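Local coordinates for inactive poly [ADP-ribose] polymerase RCD1 (Arabidopsis thaliana, PDB 5NGO), which carries a PARP-like domain classed as inactive and is bound by the downy mildew effector HaRxL106, which thereby suppresses plant immunity, at residues G24-L29 with V180-S185; V31-S36 with F175-V180; L100-C105 with K161-W166. One frame throughout, in Å; residues are numbered along the deposited sequence.

In the fold
After the N-terminal helix 9-19, the chain enters the outermost strand 28-33, which lies against the last strand, 174-182. Contact 1 (24-29 with 180-185) closes the longest loop at one end of this pairing, and contact 2 (31-36 with 175-180), nested inside it and sharing V180, continues the pairing as far as F34, shortly before helix 37-57. Their centres are about 17 Å apart. Contact 3 (100-105 with 161-166) is nested inside both loops and joins strands 98-102 and 162-165 deeper in the same sheet, its nearest atoms about 7 Å from contact 2. Together they tie the N- and C-terminal parts of the chain together at one edge and fasten the sheet's interior.

Contact 1: G24-L29 with V180-S185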
loop_
_atom_site.group_PDB
_atom_site.type_symbol
_atom_site.label_atom_id
_atom_site.label_comp_id
_atom_site.label_asym_id
_atom_site.label_seq_id
_atom_site.Cartn_x
_atom_site.Cartn_y
_atom_site.Cartn_z
ATOM N N GLY A 24 1.815 8.993 -19.548
ATOM C CA GLY A 24 1.782 8.690 -20.972
ATOM C C GLY A 24 1.363 7.257 -21.231
ATOM O O GLY A 24 0.380 6.786 -20.626
ATOM N N HIS A 25 2.084 6.563 -22.119
ATOM C CA HIS A 25 1.788 5.172 -22.434
ATOM C C HIS A 25 2.325 4.262 -21.336
ATOM O O HIS A 25 3.537 4.121 -21.201
ATOM C CB HIS A 25 2.346 4.751 -23.813
ATOM C CG HIS A 25 1.930 3.362 -24.210
ATOM N ND1 HIS A 25 0.706 2.849 -23.835
ATOM C CD2 HIS A 25 2.561 2.372 -24.886
ATOM C CE1 HIS A 25 0.591 1.608 -24.273
ATOM N NE2 HIS A 25 1.698 1.300 -24.927
ATOM N N VAL A 26 1.420 3.662 -20.567
ATOM C CA VAL A 26 1.792 2.777 -19.470
ATOM C C VAL A 26 1.127 1.422 -19.667
ATOM O O VAL A 26 0.066 1.168 -19.120
ATOM C CB VAL A 26 1.447 3.368 -18.074
ATOM C CG1 VAL A 26 0.047 3.961 -17.941
ATOM C CG2 VAL A 26 1.942 2.386 -16.977
ATOM N N PRO A 27 1.755 0.538 -20.459
ATOM C CA PRO A 27 1.105 -0.752 -20.721
ATOM C C PRO A 27 1.067 -1.642 -19.478
ATOM O O PRO A 27 2.070 -1.773 -18.780
ATOM C CB PRO A 27 1.960 -1.354 -21.845
ATOM C CG PRO A 27 3.300 -0.701 -21.730
ATOM C CD PRO A 27 3.025 0.680 -21.212
ATOM N N VAL A 28 -0.111 -2.194 -19.207
ATOM C CA VAL A 28 -0.318 -3.149 -18.131
ATOM C C VAL A 28 -0.201 -4.541 -18.728
ATOM O O VAL A 28 -1.062 -4.957 -19.503
ATOM C CB VAL A 28 -1.701 -2.974 -17.472
ATOM C CG1 VAL A 28 -1.969 -4.092 -16.467
ATOM C CG2 VAL A 28 -1.769 -1.625 -16.770
ATOM N N LEU A 29 0.843 -5.259 -18.343
ATOM C CA LEU A 29 1.063 -6.615 -18.821
ATOM C C LEU A 29 0.172 -7.650 -18.113
ATOM O O LEU A 29 -0.258 -8.615 -18.736
ATOM C CB LEU A 29 2.523 -7.014 -18.640
ATOM C CG LEU A 29 3.592 -6.112 -19.229
ATOM C CD1 LEU A 29 4.927 -6.888 -19.225
ATOM C CD2 LEU A 29 3.293 -5.661 -20.638
ATOM N N VAL A 180 0.241 -5.703 -9.994
ATOM C CA VAL A 180 0.101 -5.150 -11.331
ATOM C C VAL A 180 1.487 -5.114 -11.953
ATOM O O VAL A 180 2.388 -4.470 -11.404
ATOM C CB VAL A 180 -0.496 -3.719 -11.286
ATOM C CG1 VAL A 180 -0.523 -3.108 -12.690
ATOM C CG2 VAL A 180 -1.902 -3.749 -10.710
ATOM N N ARG A 181 1.646 -5.818 -13.078
ATOM C CA ARG A 181 2.878 -5.801 -13.859
ATOM C C ARG A 181 2.738 -4.794 -14.982
ATOM O O ARG A 181 1.763 -4.834 -15.727
ATOM C CB ARG A 181 3.155 -7.176 -14.461
ATOM C CG ARG A 181 3.437 -8.235 -13.425
ATOM C CD ARG A 181 3.716 -9.593 -14.043
ATOM N NE ARG A 181 3.745 -10.596 -12.982
ATOM C CZ ARG A 181 4.125 -11.854 -13.121
ATOM N NH1 ARG A 181 4.595 -12.309 -14.277
ATOM N NH2 ARG A 181 4.082 -12.658 -12.063
ATOM N N PHE A 182 3.731 -3.913 -15.122
ATOM C CA PHE A 182 3.666 -2.836 -16.105
ATOM C C PHE A 182 5.041 -2.380 -16.631
ATOM O O PHE A 182 6.084 -2.835 -16.157
ATOM C CB PHE A 182 2.887 -1.654 -15.516
ATOM C CG PHE A 182 3.607 -0.937 -14.405
ATOM C CD1 PHE A 182 3.620 -1.452 -13.116
ATOM C CD2 PHE A 182 4.258 0.266 -14.642
ATOM C CE1 PHE A 182 4.271 -0.802 -12.091
ATOM C CE2 PHE A 182 4.912 0.934 -13.613
ATOM C CZ PHE A 182 4.916 0.394 -12.332
ATOM N N LYS A 183 5.007 -1.494 -17.628
ATOM C CA LYS A 183 6.211 -0.812 -18.133
ATOM C C LYS A 183 6.011 0.699 -18.246
ATOM O O LYS A 183 4.892 1.162 -18.336
ATOM C CB LYS A 183 6.613 -1.336 -19.499
ATOM C CG LYS A 183 6.881 -2.821 -19.556
ATOM C CD LYS A 183 7.435 -3.250 -20.905
ATOM C CE LYS A 183 8.538 -4.288 -20.707
ATOM N NZ LYS A 183 8.947 -4.964 -21.957
ATOM N N LEU A 184 7.133 1.420 -18.245
ATOM C CA LEU A 184 7.194 2.866 -18.558
ATOM C C LEU A 184 8.257 3.143 -19.627
ATOM O O LEU A 184 9.130 2.317 -19.856
ATOM C CB LEU A 184 7.542 3.677 -17.323
ATOM C CG LEU A 184 6.685 3.522 -16.077
ATOM C CD1 LEU A 184 7.341 4.292 -14.921
ATOM C CD2 LEU A 184 5.240 3.996 -16.283
ATOM N N SER A 185 8.206 4.331 -20.234
ATOM C CA SER A 185 9.187 4.783 -21.246
ATOM C C SER A 185 10.476 5.435 -20.671
ATOM O O SER A 185 10.861 5.170 -19.510
ATOM C CB SER A 185 8.501 5.731 -22.217
ATOM O OG SER A 185 8.143 6.944 -21.585
#
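The end of the outer antiparallel strand pair of the PARP-like sheet lies here, where strands 28-33 and 174-182 meet the loops beside them. V28 and F182 form a non-hydrogen-bonded pair, with a backbone bond flanking them in each direction. On one flank L29 N donates to R181 O at 2.8 Å; the bond is bent, 136° at the hydrogen, and the donor stands above the carbonyl plane. On the other, K183 N reaches P27 O at 3.2 Å, nearly along the C=O axis. The same P27 O also receives a CA-H contact from F182 CA at 3.3 Å.

Side chains fill in around this frame. V26 turns CG2 anti to its backbone N, so that this one methyl lies 3.7 Å from L184 CD2 and 3.9 Å from F182 CD2; V26 and L184 run side by side, pointing the same way. The F182 ring hangs from a chi1 of 69°, in the crowded position between backbone N and carbonyl carbon. The P27 and K183 side chains cross at about a right angle, P27 CG 4.0 Å from K183 CB, while V28 CG1 meets V180 CG1 obliquely at 4.2 Å. F16 of helix 9-19 packs against V26, V28, V180 and F182.

K183 sends its amine away to a weak bond with N118 O. Between 24-29 and 180-185 the join is therefore two backbone bonds and apolar side-chain contacts, with no charge pair across it, and its strength probably depends little on ionisation.

Contact 2: V31-S36 with F175-V180; sequences VGRFSS and FPEFVV
G32 and V179 grip each other through a closed pair of backbone bonds, the hydrogen-bonded pair of this antiparallel edge. G32 N points at V179 O from 2.8 Å, almost straight at 168° and in the carbonyl plane; V179 N returns to G32 O at 2.9 Å from 35° above the plane of that second carbonyl. Beyond R33 a third bond, F34 N to E177 O at 3.3 Å, carries the pairing just past the strand.

F34 then turns its ring toward strand 174-182, with E177 CA at the ring's edge, in plane. With CG anti to its carbonyl carbon, the ring brings CD2 to 3.4 Å from P176 O, and its tip, CZ, meets V179 CG2 at 3.7 Å, the two side chains crossing at about a right angle. R33 and F178 instead lie side by side, pointing the same way. R33 CG sits over one face of the F178 ring, 4.1 Å above its plane and offset toward the rim; the guanidinium beyond is turned 70° from the ring. A water joins the polar ends, accepting from R33 NH1 at 3.3 Å and donating to E177 OE2 at 2.9 Å.

Further out, E177 and F178 both face L125, a classic beta bulge in strand 174-182. V12 of helix 9-19 covers V31, F178 and V180, whereas M78 of helix 77-80 touches F34 and P176. S36 is the N-cap of helix 37-57, its OG bonded to A39 N.

E177 OE2 is salt-bridged to R127, and R33 is linked to it through the water, while the R33 stem packs on the F178 ring. Such pairing probably keeps E177 ionised although it is buried.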
loop_
_atom_site.group_PDB
_atom_site.type_symbol
_atom_site.label_atom_id
_atom_site.label_comp_id
_atom_site.label_asym_id
_atom_site.label_seq_id
_atom_site.Cartn_x
_atom_site.Cartn_y
_atom_site.Cartn_z
ATOM N N VAL A 31 -2.460 -8.431 -14.269
ATOM C CA VAL A 31 -2.986 -8.152 -12.943
ATOM C C VAL A 31 -3.224 -9.515 -12.312
ATOM O O VAL A 31 -3.985 -10.333 -12.852
ATOM C CB VAL A 31 -4.293 -7.346 -12.994
ATOM C CG1 VAL A 31 -4.848 -7.144 -11.594
ATOM C CG2 VAL A 31 -4.047 -6.010 -13.651
ATOM N N GLY A 32 -2.574 -9.740 -11.169
ATOM C CA GLY A 32 -2.682 -10.995 -10.461
ATOM C C GLY A 32 -3.212 -10.788 -9.082
ATOM O O GLY A 32 -3.139 -9.711 -8.558
ATOM N N ARG A 33 -3.671 -11.875 -8.472
ATOM C CA ARG A 33 -4.174 -11.883 -7.089
ATOM C C ARG A 33 -3.550 -13.032 -6.338
ATOM O O ARG A 33 -3.493 -14.093 -6.896
ATOM C CB ARG A 33 -5.676 -11.961 -7.072
ATOM C CG ARG A 33 -6.314 -11.785 -5.692
ATOM C CD ARG A 33 -7.853 -11.810 -5.702
ATOM N NE ARG A 33 -8.318 -13.088 -6.239
ATOM C CZ ARG A 33 -8.467 -14.241 -5.561
ATOM N NH1 ARG A 33 -8.224 -14.326 -4.239
ATOM N NH2 ARG A 33 -8.869 -15.329 -6.215
ATOM N N PHE A 34 -3.015 -12.779 -5.139
ATOM C CA PHE A 34 -2.408 -13.817 -4.329
ATOM C C PHE A 34 -3.437 -14.812 -3.828
ATOM O O PHE A 34 -4.411 -14.390 -3.252
ATOM C CB PHE A 34 -1.860 -13.217 -3.042
ATOM C CG PHE A 34 -0.719 -12.249 -3.235
ATOM C CD1 PHE A 34 0.572 -12.724 -3.444
ATOM C CD2 PHE A 34 -0.916 -10.872 -3.172
ATOM C CE1 PHE A 34 1.644 -11.843 -3.591
ATOM C CE2 PHE A 34 0.140 -9.990 -3.341
ATOM C CZ PHE A 34 1.427 -10.476 -3.557
ATOM N N SER A 35 -3.255 -16.090 -4.117
ATOM C CA SER A 35 -4.252 -17.096 -3.841
ATOM C C SER A 35 -3.513 -18.292 -3.291
ATOM O O SER A 35 -2.920 -19.065 -4.032
ATOM C CB SER A 35 -5.068 -17.494 -5.091
ATOM O OG SER A 35 -6.112 -18.354 -4.679
ATOM N N SER A 36 -3.549 -18.462 -1.984
ATOM C CA SER A 36 -2.892 -19.554 -1.282
ATOM C C SER A 36 -3.439 -19.688 0.125
ATOM O O SER A 36 -4.159 -18.819 0.589
ATOM C CB SER A 36 -1.381 -19.310 -1.182
ATOM O OG SER A 36 -1.055 -18.216 -0.354
ATOM N N PHE A 175 -3.032 -5.542 3.976
ATOM C CA PHE A 175 -3.156 -6.804 3.266
ATOM C C PHE A 175 -2.804 -6.594 1.779
ATOM O O PHE A 175 -3.580 -5.982 1.053
ATOM C CB PHE A 175 -4.557 -7.395 3.394
ATOM C CG PHE A 175 -4.748 -8.643 2.596
ATOM C CD1 PHE A 175 -4.044 -9.795 2.893
ATOM C CD2 PHE A 175 -5.609 -8.656 1.511
ATOM C CE1 PHE A 175 -4.210 -10.951 2.145
ATOM C CE2 PHE A 175 -5.786 -9.814 0.746
ATOM C CZ PHE A 175 -5.084 -10.952 1.058
ATOM N N PRO A 176 -1.637 -7.101 1.329
ATOM C CA PRO A 176 -1.299 -7.104 -0.095
ATOM C C PRO A 176 -2.175 -8.030 -0.867
ATOM O O PRO A 176 -2.211 -9.184 -0.554
ATOM C CB PRO A 176 0.164 -7.583 -0.129
ATOM C CG PRO A 176 0.581 -7.779 1.269
ATOM C CD PRO A 176 -0.622 -7.796 2.134
ATOM N N GLU A 177 -2.893 -7.529 -1.852
ATOM C CA GLU A 177 -3.910 -8.328 -2.510
ATOM C C GLU A 177 -3.665 -8.589 -3.974
ATOM O O GLU A 177 -3.894 -9.691 -4.446
ATOM C CB GLU A 177 -5.283 -7.664 -2.333
ATOM C CG GLU A 177 -6.433 -8.600 -2.673
ATOM C CD GLU A 177 -7.762 -8.105 -2.319
ATOM O OE1 GLU A 177 -7.908 -6.899 -2.045
ATOM O OE2 GLU A 177 -8.708 -8.920 -2.336
ATOM N N PHE A 178 -3.229 -7.572 -4.709
ATOM C CA PHE A 178 -3.082 -7.645 -6.162
ATOM C C PHE A 178 -1.691 -7.177 -6.589
ATOM O O PHE A 178 -1.144 -6.283 -5.970
ATOM C CB PHE A 178 -4.094 -6.783 -6.856
ATOM C CG PHE A 178 -5.535 -7.189 -6.657
ATOM C CD1 PHE A 178 -6.261 -6.697 -5.603
ATOM C CD2 PHE A 178 -6.188 -7.925 -7.628
ATOM C CE1 PHE A 178 -7.622 -7.052 -5.447
ATOM C CE2 PHE A 178 -7.511 -8.272 -7.504
ATOM C CZ PHE A 178 -8.264 -7.827 -6.422
ATOM N N VAL A 179 -1.136 -7.816 -7.614
ATOM C CA VAL A 179 0.100 -7.383 -8.243
ATOM C C VAL A 179 -0.198 -6.920 -9.664
ATOM O O VAL A 179 -0.803 -7.662 -10.450
ATOM C CB VAL A 179 1.153 -8.508 -8.319
ATOM C CG1 VAL A 179 2.429 -7.999 -8.961
ATOM C CG2 VAL A 179 1.457 -9.037 -6.919
ATOM N N VAL A 180 0.241 -5.703 -9.994
ATOM C CA VAL A 180 0.101 -5.150 -11.331
ATOM C C VAL A 180 1.487 -5.114 -11.953
ATOM O O VAL A 180 2.388 -4.470 -11.404
ATOM C CB VAL A 180 -0.496 -3.719 -11.286
ATOM C CG1 VAL A 180 -0.523 -3.108 -12.690
ATOM C CG2 VAL A 180 -1.902 -3.749 -10.710
HETATM O O HOH W 1 -8.359 -11.758 -2.173
#

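Contact 3: L100-C105 with K161-W166; sequences LTAADC and KNYIVW
L100 and Y163 hold each other by two nearly straight backbone bonds, L100 N to Y163 O at 2.9 Å (170° at the hydrogen) and Y163 N to L100 O at 2.8 Å, both in the carbonyl plane. They are the hydrogen-bonded pair of two antiparallel strands, 98-102 and 162-165, in the interior of the PARP-like sheet. A102 N adds a third bond to K161 O at 3.0 Å, but comes in from 57° above that carbonyl's plane, as the first chain veers into the type I turn from A102 to C105.

T101 and N162 make the next, non-hydrogen-bonded pair, and their polar ends look outside the contact: T101 OG1 to S109 OG, N162 ND2 to D155 OD2. Y163 OH is 2.7 Å from a water at the ring's edge; that water accepts from A103 N at 3.1 Å, so the phenol is linked to the turn. R63 is a second, weak partner of the hydroxyl.

L100 CD1 meets V165 CG2 obliquely at 3.9 Å, on a face where L100 also touches A65 and L67 of strand 62-68 and C126 and V128 of strand 121-129. Y163 brings CE2 to 3.7 Å from A102 CA. At the turn, C105 has its sulphur anti to its own carbonyl carbon, which sets SG 3.9 Å from K161 CG.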
loop_
_atom_site.group_PDB
_atom_site.type_symbol
_atom_site.label_atom_id
_atom_site.label_comp_id
_atom_site.label_asym_id
_atom_site.label_seq_id
_atom_site.Cartn_x
_atom_site.Cartn_y
_atom_site.Cartn_z
ATOM N N LEU A 100 2.739 4.230 1.400
ATOM C CA LEU A 100 1.892 3.797 0.303
ATOM C C LEU A 100 1.271 4.996 -0.364
ATOM O O LEU A 100 1.099 6.040 0.254
ATOM C CB LEU A 100 0.778 2.864 0.782
ATOM C CG LEU A 100 1.202 1.603 1.501
ATOM C CD1 LEU A 100 1.111 1.817 3.020
ATOM C CD2 LEU A 100 0.353 0.426 1.084
ATOM N N THR A 101 0.901 4.799 -1.629
ATOM C CA THR A 101 0.324 5.843 -2.422
ATOM C C THR A 101 -1.197 5.646 -2.464
ATOM O O THR A 101 -1.691 4.512 -2.515
ATOM C CB THR A 101 0.909 5.819 -3.830
ATOM O OG1 THR A 101 2.316 6.094 -3.800
ATOM C CG2 THR A 101 0.171 6.777 -4.735
ATOM N N ALA A 102 -1.956 6.753 -2.396
ATOM C CA ALA A 102 -3.405 6.662 -2.388
ATOM C C ALA A 102 -3.913 6.053 -3.713
ATOM O O ALA A 102 -3.217 6.120 -4.753
ATOM C CB ALA A 102 -4.014 8.011 -2.183
ATOM N N ALA A 103 -5.125 5.462 -3.647
ATOM C CA ALA A 103 -5.712 4.718 -4.751
ATOM C C ALA A 103 -5.722 5.424 -6.127
ATOM O O ALA A 103 -5.528 4.781 -7.164
ATOM C CB ALA A 103 -7.132 4.298 -4.394
ATOM N N ASP A 104 -5.945 6.735 -6.130
ATOM C CA ASP A 104 -6.048 7.472 -7.397
ATOM C C ASP A 104 -4.724 8.125 -7.836
ATOM O O ASP A 104 -4.699 8.816 -8.841
ATOM C CB ASP A 104 -7.201 8.485 -7.347
ATOM C CG ASP A 104 -7.044 9.530 -6.238
ATOM O OD1 ASP A 104 -6.182 9.366 -5.336
ATOM O OD2 ASP A 104 -7.780 10.535 -6.275
ATOM N N CYS A 105 -3.628 7.836 -7.120
ATOM C CA CYS A 105 -2.329 8.486 -7.326
ATOM C C CYS A 105 -1.151 7.582 -7.678
ATOM O O CYS A 105 -0.016 7.959 -7.412
ATOM C CB CYS A 105 -1.932 9.214 -6.035
ATOM S SG CYS A 105 -3.010 10.576 -5.672
ATOM N N LYS A 161 -2.489 11.820 -0.903
ATOM C CA LYS A 161 -1.517 11.278 -1.835
ATOM C C LYS A 161 -0.647 10.181 -1.231
ATOM O O LYS A 161 -0.288 9.249 -1.949
ATOM C CB LYS A 161 -0.630 12.399 -2.389
ATOM C CG LYS A 161 -1.348 13.267 -3.401
ATOM C CD LYS A 161 -0.347 13.928 -4.371
ATOM C CE LYS A 161 -1.013 14.960 -5.256
ATOM N NZ LYS A 161 -1.513 16.149 -4.526
ATOM N N ASN A 162 -0.318 10.279 0.056
ATOM C CA ASN A 162 0.575 9.338 0.714
ATOM C C ASN A 162 -0.022 8.920 2.048
ATOM O O ASN A 162 -0.491 9.758 2.810
ATOM C CB ASN A 162 1.950 9.962 0.960
ATOM C CG ASN A 162 2.608 10.441 -0.306
ATOM O OD1 ASN A 162 3.459 9.747 -0.869
ATOM N ND2 ASN A 162 2.209 11.627 -0.776
ATOM N N TYR A 163 0.038 7.612 2.311
ATOM C CA TYR A 163 -0.264 7.071 3.624
ATOM C C TYR A 163 1.021 6.551 4.238
ATOM O O TYR A 163 1.894 6.047 3.521
ATOM C CB TYR A 163 -1.233 5.915 3.512
ATOM C CG TYR A 163 -2.558 6.220 2.846
ATOM C CD1 TYR A 163 -3.392 7.205 3.321
ATOM C CD2 TYR A 163 -2.987 5.471 1.756
ATOM C CE1 TYR A 163 -4.587 7.515 2.668
ATOM C CE2 TYR A 163 -4.180 5.722 1.135
ATOM C CZ TYR A 163 -4.995 6.745 1.607
ATOM O OH TYR A 163 -6.201 6.960 1.001
ATOM N N ILE A 164 1.145 6.716 5.553
ATOM C CA ILE A 164 2.260 6.154 6.314
ATOM C C ILE A 164 1.624 5.194 7.295
ATOM O O ILE A 164 0.797 5.602 8.106
ATOM C CB ILE A 164 3.024 7.231 7.115
ATOM C CG1 ILE A 164 3.529 8.358 6.214
ATOM C CG2 ILE A 164 4.191 6.608 7.874
ATOM C CD1 ILE A 164 4.716 7.986 5.361
ATOM N N VAL A 165 1.982 3.916 7.201
ATOM C CA VAL A 165 1.577 2.922 8.189
ATOM C C VAL A 165 2.789 2.675 9.078
ATOM O O VAL A 165 3.874 2.327 8.580
ATOM C CB VAL A 165 1.108 1.624 7.521
ATOM C CG1 VAL A 165 0.867 0.539 8.549
ATOM C CG2 VAL A 165 -0.137 1.888 6.699
ATOM N N TRP A 166 2.609 2.861 10.390
ATOM C CA TRP A 166 3.740 2.746 11.353
ATOM C C TRP A 166 4.224 1.301 11.441
ATOM O O TRP A 166 3.453 0.372 11.222
ATOM C CB TRP A 166 3.352 3.254 12.742
ATOM C CG TRP A 166 2.733 4.607 12.693
ATOM C CD1 TRP A 166 1.434 4.938 12.993
ATOM C CD2 TRP A 166 3.360 5.809 12.237
ATOM N NE1 TRP A 166 1.234 6.274 12.784
ATOM C CE2 TRP A 166 2.396 6.831 12.312
ATOM C CE3 TRP A 166 4.648 6.118 11.779
ATOM C CZ2 TRP A 166 2.684 8.153 11.963
ATOM C CZ3 TRP A 166 4.938 7.422 11.428
ATOM C CH2 TRP A 166 3.959 8.431 11.523
HETATM O O HOH W 2 -6.860 5.401 -1.099
#